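Local coordinates for protein Cow rumen GH26 endo-mannanase (Metagenome, PDB 6UEH) that probably hydrolyses internal beta-1,4-mannosidic linkages of mannans such as galactomannan, as a ruminal GH26 endo-mannanase carrying an accessory carbohydrate-binding-type domain, at residues Asn242-Phe247 against Asn282-Glu287; Phe308-Glu313 against Lys342-Lys347. All blocks are in the same frame, centred on the assembly; numbering follows the deposited sequence.

Both contacts lie in the glycoside hydrolase family 26 part of the chain and follow one another in series, neither nested nor crossed. Contact 1 closes a loop of 34 residues, bringing 282-287 of helix 280-301 back to 242-247, just beyond barrel strand 234-238. The same helix leads into strand 306-309, where contact 2 opens; its loop of 28 residues returns through helix 334-351. The centres are about 16 Å apart, and they touch: the hydroxyl of Tyr343 probably hydrogen-bonds to Asn282 and Asn286, while Trp285 packs on Tyr343 and Leu311. Together they tie helix 280-301 to the loop region preceding it, and helix 334-351 to the end of strand 306-309, which separates the helices in sequence.

Contact 1 (Asn242-Phe247 against Asn282-Glu287); sequences NVPKDF and NDYWNE
Residues 242-247, including strand 243-244, pass beside the first turns of helix 280-301, and the backbones come nearest at Val243 and Tyr284, 8.3 Å between their CA atoms. Tyr284 bridges that gap. Its CG stands anti to the backbone N (chi1 174°), which carries the ring off the helix so that the phenol hydroxyl reaches the main chain opposite. There Tyr284 OH donates a short hydrogen bond of 2.6 Å to the carbonyl O of Asn242. The donor sits 26° out of the carbonyl plane, with a C=O...donor angle of 153°. The bond gives a buried backbone oxygen a partner and fixes the outer end of the ring. Pro244 CD lies over one face of the phenol ring, a loose contact at 4.5 Å from Tyr284 CZ. Val243 crosses the tyrosine at about a right angle, bringing CG1 to 4.0 Å from Tyr284 CE2. Near the helix backbone, Phe247 presents its ring edge to the tyrosine stem, with CZ 4.3 Å from Tyr284 CB. Pro244 CG lies in plane at the edge of this phenylalanine ring, and Lys280 makes a cation-pi interaction with Phe247. Strand 243-244 pairs antiparallel with strand 261-262, so the contact joins a small two-stranded excursion after strand 234-238 to the following helix, an elaboration of one beta-alpha unit of the TIM barrel.

Contact 2 (Phe308-Glu313 against Lys342-Lys347); sequences FRPLHE and KYLYDK. With ACT (acetate ion), chain D.
Leu344 points from its helix toward the turn at Pro310 and Leu311, and a single methyl, CD2, meets both residues. Chi1 of 177° swings Leu344 CG away from its backbone N, and CD2, anti to CA, becomes the outermost tip that reaches the proline. Leu344 CD2 lies 3.6 Å from Pro310 CB and 3.8 Å from Pro310 CG, so the methyl abuts the CB-CG edge of the pyrrolidine, the two side chains crossing at a slant. Leu311 meets the same methyl differently: it runs past Leu344 in the opposite direction, and its CD1 branch comes within 3.9 Å of Leu344 CD2. Pro310 also turns CD over a face of the Phe308 ring, 3.7 Å above its plane and displaced toward the rim. The contact is wholly apolar and buried. The His312 side chain leaves the backbone roughly opposite to that of Leu311, and its NE2 donates a hydrogen bond of 2.9 Å to OXT of an acetate, probably from the crystallisation liquor, with an N-H...acceptor angle of 146°. His240 NE2 is hydrogen-bonded to the same ion, which lies at the C-terminal ends of the barrel strands, where TIM-barrel glycoside hydrolases carry their active site, and so probably occupies part of the substrate cleft. Leu311 is further packed by Ile340 and Trp341 of helix 334-351 and by Trp285 of helix 280-301, whose Ile289 also touches Leu344. Pro310 rests on Trp359 of strand 357-362, so the contact fills the layer between the C-terminal end of barrel strand 306-309 and its two flanking helices.

Contact 1 (Asn242-Phe247 against Asn282-Glu287)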
loop_
_atom_site.group_PDB
_atom_site.type_symbol
_atom_site.label_atom_id
_atom_site.label_comp_id
_atom_site.label_asym_id
_atom_site.label_seq_id
_atom_site.Cartn_x
_atom_site.Cartn_y
_atom_site.Cartn_z
ATOM N N ASN A 242 2.570 -20.576 10.737
ATOM C CA ASN A 242 1.800 -21.672 10.159
ATOM C C ASN A 242 0.829 -22.308 11.149
ATOM O O ASN A 242 0.981 -22.178 12.362
ATOM C CB ASN A 242 2.736 -22.761 9.618
ATOM C CG ASN A 242 3.425 -22.361 8.326
ATOM O OD1 ASN A 242 3.827 -21.211 8.145
ATOM N ND2 ASN A 242 3.560 -23.319 7.415
ATOM N N VAL A 243 -0.171 -22.999 10.613
ATOM C CA VAL A 243 -1.043 -23.850 11.414
ATOM C C VAL A 243 -0.956 -25.265 10.850
ATOM O O VAL A 243 -0.567 -25.443 9.696
ATOM C CB VAL A 243 -2.509 -23.360 11.401
ATOM C CG1 VAL A 243 -2.613 -21.958 11.991
ATOM C CG2 VAL A 243 -3.078 -23.403 9.986
ATOM N N PRO A 244 -1.294 -26.281 11.663
ATOM C CA PRO A 244 -1.332 -27.636 11.103
ATOM C C PRO A 244 -2.401 -27.760 10.023
ATOM O O PRO A 244 -3.499 -27.233 10.201
ATOM C CB PRO A 244 -1.675 -28.513 12.314
ATOM C CG PRO A 244 -1.271 -27.701 13.501
ATOM C CD PRO A 244 -1.529 -26.277 13.117
ATOM N N LYS A 245 -2.081 -28.427 8.917
ATOM C CA LYS A 245 -3.063 -28.665 7.866
ATOM C C LYS A 245 -4.206 -29.513 8.407
ATOM O O LYS A 245 -5.376 -29.161 8.269
ATOM C CB LYS A 245 -2.423 -29.356 6.661
ATOM C CG LYS A 245 -1.395 -28.526 5.915
ATOM C CD LYS A 245 -0.843 -29.311 4.733
ATOM C CE LYS A 245 0.181 -28.509 3.949
ATOM N NZ LYS A 245 0.724 -29.294 2.806
ATOM N N ASP A 246 -3.846 -30.633 9.023
ATOM C CA ASP A 246 -4.809 -31.519 9.665
ATOM C C ASP A 246 -4.931 -31.161 11.142
ATOM O O ASP A 246 -4.264 -31.749 11.991
ATOM C CB ASP A 246 -4.388 -32.980 9.492
ATOM C CG ASP A 246 -5.346 -33.951 10.158
ATOM O OD1 ASP A 246 -6.520 -33.585 10.371
ATOM O OD2 ASP A 246 -4.922 -35.087 10.457
ATOM N N PHE A 247 -5.787 -30.191 11.442
ATOM C CA PHE A 247 -5.895 -29.668 12.797
ATOM C C PHE A 247 -6.803 -30.524 13.675
ATOM O O PHE A 247 -6.763 -30.420 14.900
ATOM C CB PHE A 247 -6.402 -28.226 12.767
ATOM C CG PHE A 247 -6.158 -27.473 14.044
ATOM C CD1 PHE A 247 -4.868 -27.168 14.444
ATOM C CD2 PHE A 247 -7.216 -27.062 14.838
ATOM C CE1 PHE A 247 -4.635 -26.471 15.616
ATOM C CE2 PHE A 247 -6.991 -26.363 16.011
ATOM C CZ PHE A 247 -5.699 -26.068 16.401
ATOM N N ASN A 282 -7.524 -21.484 19.793
ATOM C CA ASN A 282 -7.076 -20.422 20.683
ATOM C C ASN A 282 -5.830 -20.821 21.466
ATOM O O ASN A 282 -4.927 -20.007 21.665
ATOM C CB ASN A 282 -8.197 -20.032 21.646
ATOM C CG ASN A 282 -7.794 -18.918 22.590
ATOM O OD1 ASN A 282 -7.663 -19.128 23.795
ATOM N ND2 ASN A 282 -7.593 -17.723 22.044
ATOM N N ASP A 283 -5.788 -22.076 21.908
ATOM C CA ASP A 283 -4.638 -22.584 22.645
ATOM C C ASP A 283 -3.383 -22.589 21.776
ATOM O O ASP A 283 -2.304 -22.211 22.237
ATOM C CB ASP A 283 -4.914 -23.992 23.178
ATOM C CG ASP A 283 -5.850 -23.995 24.375
ATOM O OD1 ASP A 283 -6.025 -22.931 25.009
ATOM O OD2 ASP A 283 -6.402 -25.070 24.688
ATOM N N TYR A 284 -3.520 -23.016 20.521
ATOM C CA TYR A 284 -2.380 -23.000 19.608
ATOM C C TYR A 284 -1.935 -21.574 19.317
ATOM O O TYR A 284 -0.746 -21.261 19.384
ATOM C CB TYR A 284 -2.691 -23.705 18.284
ATOM C CG TYR A 284 -1.550 -23.540 17.305
ATOM C CD1 TYR A 284 -0.375 -24.268 17.460
ATOM C CD2 TYR A 284 -1.625 -22.628 16.259
ATOM C CE1 TYR A 284 0.683 -24.109 16.590
ATOM C CE2 TYR A 284 -0.567 -22.462 15.380
ATOM C CZ TYR A 284 0.583 -23.205 15.551
ATOM O OH TYR A 284 1.641 -23.044 14.684
ATOM N N TRP A 285 -2.903 -20.724 18.978
ATOM C CA TRP A 285 -2.658 -19.319 18.669
ATOM C C TRP A 285 -1.904 -18.648 19.817
ATOM O O TRP A 285 -0.939 -17.916 19.594
ATOM C CB TRP A 285 -3.998 -18.621 18.377
ATOM C CG TRP A 285 -3.958 -17.156 17.997
ATOM C CD1 TRP A 285 -4.750 -16.167 18.506
ATOM C CD2 TRP A 285 -3.124 -16.527 17.009
ATOM N NE1 TRP A 285 -4.456 -14.964 17.912
ATOM C CE2 TRP A 285 -3.461 -15.157 16.992
ATOM C CE3 TRP A 285 -2.122 -16.987 16.147
ATOM C CZ2 TRP A 285 -2.829 -14.243 16.149
ATOM C CZ3 TRP A 285 -1.497 -16.077 15.311
ATOM C CH2 TRP A 285 -1.853 -14.720 15.320
ATOM N N ASN A 286 -2.323 -18.932 21.046
ATOM C CA ASN A 286 -1.655 -18.380 22.221
ATOM C C ASN A 286 -0.223 -18.881 22.383
ATOM O O ASN A 286 0.658 -18.122 22.785
ATOM C CB ASN A 286 -2.460 -18.686 23.484
ATOM C CG ASN A 286 -3.667 -17.780 23.634
ATOM O OD1 ASN A 286 -3.683 -16.662 23.118
ATOM N ND2 ASN A 286 -4.684 -18.258 24.341
ATOM N N GLU A 287 0.010 -20.155 22.073
ATOM C CA GLU A 287 1.359 -20.713 22.132
ATOM C C GLU A 287 2.268 -20.050 21.105
ATOM O O GLU A 287 3.426 -19.749 21.392
ATOM C CB GLU A 287 1.341 -22.226 21.904
ATOM C CG GLU A 287 0.795 -23.036 23.063
ATOM C CD GLU A 287 1.048 -24.523 22.891
ATOM O OE1 GLU A 287 1.910 -24.883 22.061
ATOM O OE2 GLU A 287 0.390 -25.330 23.581
#

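Contact 2 (Phe308-Glu313 against Lys342-Lys347)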
loop_
_atom_site.group_PDB
_atom_site.type_symbol
_atom_site.label_atom_id
_atom_site.label_comp_id
_atom_site.label_asym_id
_atom_site.label_seq_id
_atom_site.Cartn_x
_atom_site.Cartn_y
_atom_site.Cartn_z
ATOM N N PHE A 308 6.850 -3.817 12.986
ATOM C CA PHE A 308 6.266 -5.151 13.059
ATOM C C PHE A 308 5.035 -5.255 12.163
ATOM O O PHE A 308 4.066 -4.511 12.333
ATOM C CB PHE A 308 5.914 -5.483 14.514
ATOM C CG PHE A 308 5.493 -6.907 14.731
ATOM C CD1 PHE A 308 6.185 -7.948 14.136
ATOM C CD2 PHE A 308 4.416 -7.206 15.552
ATOM C CE1 PHE A 308 5.799 -9.263 14.343
ATOM C CE2 PHE A 308 4.028 -8.518 15.762
ATOM C CZ PHE A 308 4.721 -9.545 15.157
ATOM N N ARG A 309 5.086 -6.180 11.206
ATOM C CA ARG A 309 4.015 -6.341 10.227
ATOM C C ARG A 309 3.407 -7.747 10.293
ATOM O O ARG A 309 3.600 -8.562 9.391
ATOM C CB ARG A 309 4.546 -6.045 8.817
ATOM C CG ARG A 309 3.481 -5.932 7.735
ATOM C CD ARG A 309 4.090 -5.440 6.426
ATOM N NE ARG A 309 5.178 -6.298 5.965
ATOM C CZ ARG A 309 5.067 -7.179 4.975
ATOM N NH1 ARG A 309 3.913 -7.311 4.328
ATOM N NH2 ARG A 309 6.111 -7.917 4.621
ATOM N N PRO A 310 2.668 -8.036 11.374
ATOM C CA PRO A 310 2.044 -9.353 11.497
ATOM C C PRO A 310 0.764 -9.417 10.681
ATOM O O PRO A 310 0.305 -8.368 10.227
ATOM C CB PRO A 310 1.745 -9.449 12.991
ATOM C CG PRO A 310 1.410 -8.035 13.362
ATOM C CD PRO A 310 2.291 -7.152 12.493
ATOM N N LEU A 311 0.208 -10.614 10.501
ATOM C CA LEU A 311 -1.120 -10.773 9.912
ATOM C C LEU A 311 -1.251 -9.994 8.608
ATOM O O LEU A 311 -2.239 -9.292 8.389
ATOM C CB LEU A 311 -2.188 -10.319 10.911
ATOM C CG LEU A 311 -2.179 -11.045 12.259
ATOM C CD1 LEU A 311 -3.034 -10.313 13.283
ATOM C CD2 LEU A 311 -2.668 -12.473 12.085
ATOM N N HIS A 312 -0.242 -10.122 7.754
ATOM C CA HIS A 312 -0.115 -9.275 6.575
ATOM C C HIS A 312 -0.891 -9.808 5.371
ATOM O O HIS A 312 -1.337 -10.959 5.368
ATOM C CB HIS A 312 1.366 -9.105 6.216
ATOM C CG HIS A 312 2.018 -10.357 5.716
ATOM N ND1 HIS A 312 2.089 -11.512 6.466
ATOM C CD2 HIS A 312 2.641 -10.629 4.545
ATOM C CE1 HIS A 312 2.719 -12.445 5.774
ATOM N NE2 HIS A 312 3.066 -11.935 4.606
ATOM N N GLU A 313 -1.052 -8.952 4.363
ATOM C CA GLU A 313 -1.760 -9.285 3.126
ATOM C C GLU A 313 -3.119 -9.926 3.397
ATOM O O GLU A 313 -3.518 -10.869 2.715
ATOM C CB GLU A 313 -0.903 -10.211 2.257
ATOM C CG GLU A 313 0.418 -9.597 1.818
ATOM C CD GLU A 313 1.204 -10.501 0.877
ATOM O OE1 GLU A 313 0.762 -11.641 0.633
ATOM O OE2 GLU A 313 2.267 -10.073 0.380
ATOM N N LYS A 342 -6.698 -7.068 16.679
ATOM C CA LYS A 342 -6.866 -6.437 17.982
ATOM C C LYS A 342 -6.461 -7.389 19.103
ATOM O O LYS A 342 -5.872 -6.968 20.098
ATOM C CB LYS A 342 -8.312 -5.970 18.172
ATOM C CG LYS A 342 -8.714 -4.830 17.247
ATOM C CD LYS A 342 -10.131 -4.357 17.530
ATOM C CE LYS A 342 -10.515 -3.197 16.627
ATOM N NZ LYS A 342 -11.913 -2.743 16.871
ATOM N N TYR A 343 -6.770 -8.670 18.929
ATOM C CA TYR A 343 -6.386 -9.699 19.893
ATOM C C TYR A 343 -4.873 -9.734 20.069
ATOM O O TYR A 343 -4.370 -9.696 21.191
ATOM C CB TYR A 343 -6.900 -11.073 19.442
ATOM C CG TYR A 343 -6.646 -12.202 20.422
ATOM C CD1 TYR A 343 -5.443 -12.897 20.419
ATOM C CD2 TYR A 343 -7.620 -12.584 21.336
ATOM C CE1 TYR A 343 -5.213 -13.934 21.308
ATOM C CE2 TYR A 343 -7.399 -13.620 22.226
ATOM C CZ TYR A 343 -6.194 -14.292 22.208
ATOM O OH TYR A 343 -5.972 -15.321 23.096
ATOM N N LEU A 344 -4.153 -9.801 18.953
ATOM C CA LEU A 344 -2.695 -9.852 18.975
ATOM C C LEU A 344 -2.106 -8.574 19.566
ATOM O O LEU A 344 -1.185 -8.623 20.382
ATOM C CB LEU A 344 -2.144 -10.080 17.566
ATOM C CG LEU A 344 -0.618 -10.093 17.431
ATOM C CD1 LEU A 344 -0.002 -11.214 18.266
ATOM C CD2 LEU A 344 -0.207 -10.218 15.972
ATOM N N TYR A 345 -2.651 -7.435 19.148
ATOM C CA TYR A 345 -2.209 -6.133 19.636
ATOM C C TYR A 345 -2.355 -6.046 21.152
ATOM O O TYR A 345 -1.428 -5.637 21.852
ATOM C CB TYR A 345 -3.010 -5.016 18.961
ATOM C CG TYR A 345 -2.538 -3.606 19.263
ATOM C CD1 TYR A 345 -2.846 -2.990 20.469
ATOM C CD2 TYR A 345 -1.814 -2.880 18.324
ATOM C CE1 TYR A 345 -2.428 -1.699 20.743
ATOM C CE2 TYR A 345 -1.395 -1.586 18.587
ATOM C CZ TYR A 345 -1.706 -1.001 19.798
ATOM O OH TYR A 345 -1.292 0.285 20.068
ATOM N N ASP A 346 -3.527 -6.425 21.649
ATOM C CA ASP A 346 -3.798 -6.384 23.082
ATOM C C ASP A 346 -2.932 -7.378 23.848
ATOM O O ASP A 346 -2.434 -7.067 24.928
ATOM C CB ASP A 346 -5.277 -6.660 23.358
ATOM C CG ASP A 346 -6.180 -5.536 22.880
ATOM O OD1 ASP A 346 -5.658 -4.446 22.562
ATOM O OD2 ASP A 346 -7.412 -5.740 22.836
ATOM N N LYS A 347 -2.756 -8.572 23.289
ATOM C CA LYS A 347 -1.945 -9.602 23.933
ATOM C C LYS A 347 -0.488 -9.174 24.085
ATOM O O LYS A 347 0.091 -9.311 25.161
ATOM C CB LYS A 347 -2.019 -10.915 23.151
ATOM C CG LYS A 347 -3.136 -11.848 23.595
ATOM C CD LYS A 347 -2.902 -12.348 25.013
ATOM C CE LYS A 347 -3.950 -13.376 25.426
ATOM N NZ LYS A 347 -5.325 -12.804 25.489
HETATM C C ACT D . 4.928 -13.127 1.397
HETATM O O ACT D . 4.508 -14.267 1.694
HETATM O OXT ACT D . 4.783 -12.245 2.272
HETATM C CH3 ACT D . 5.573 -12.841 0.074
#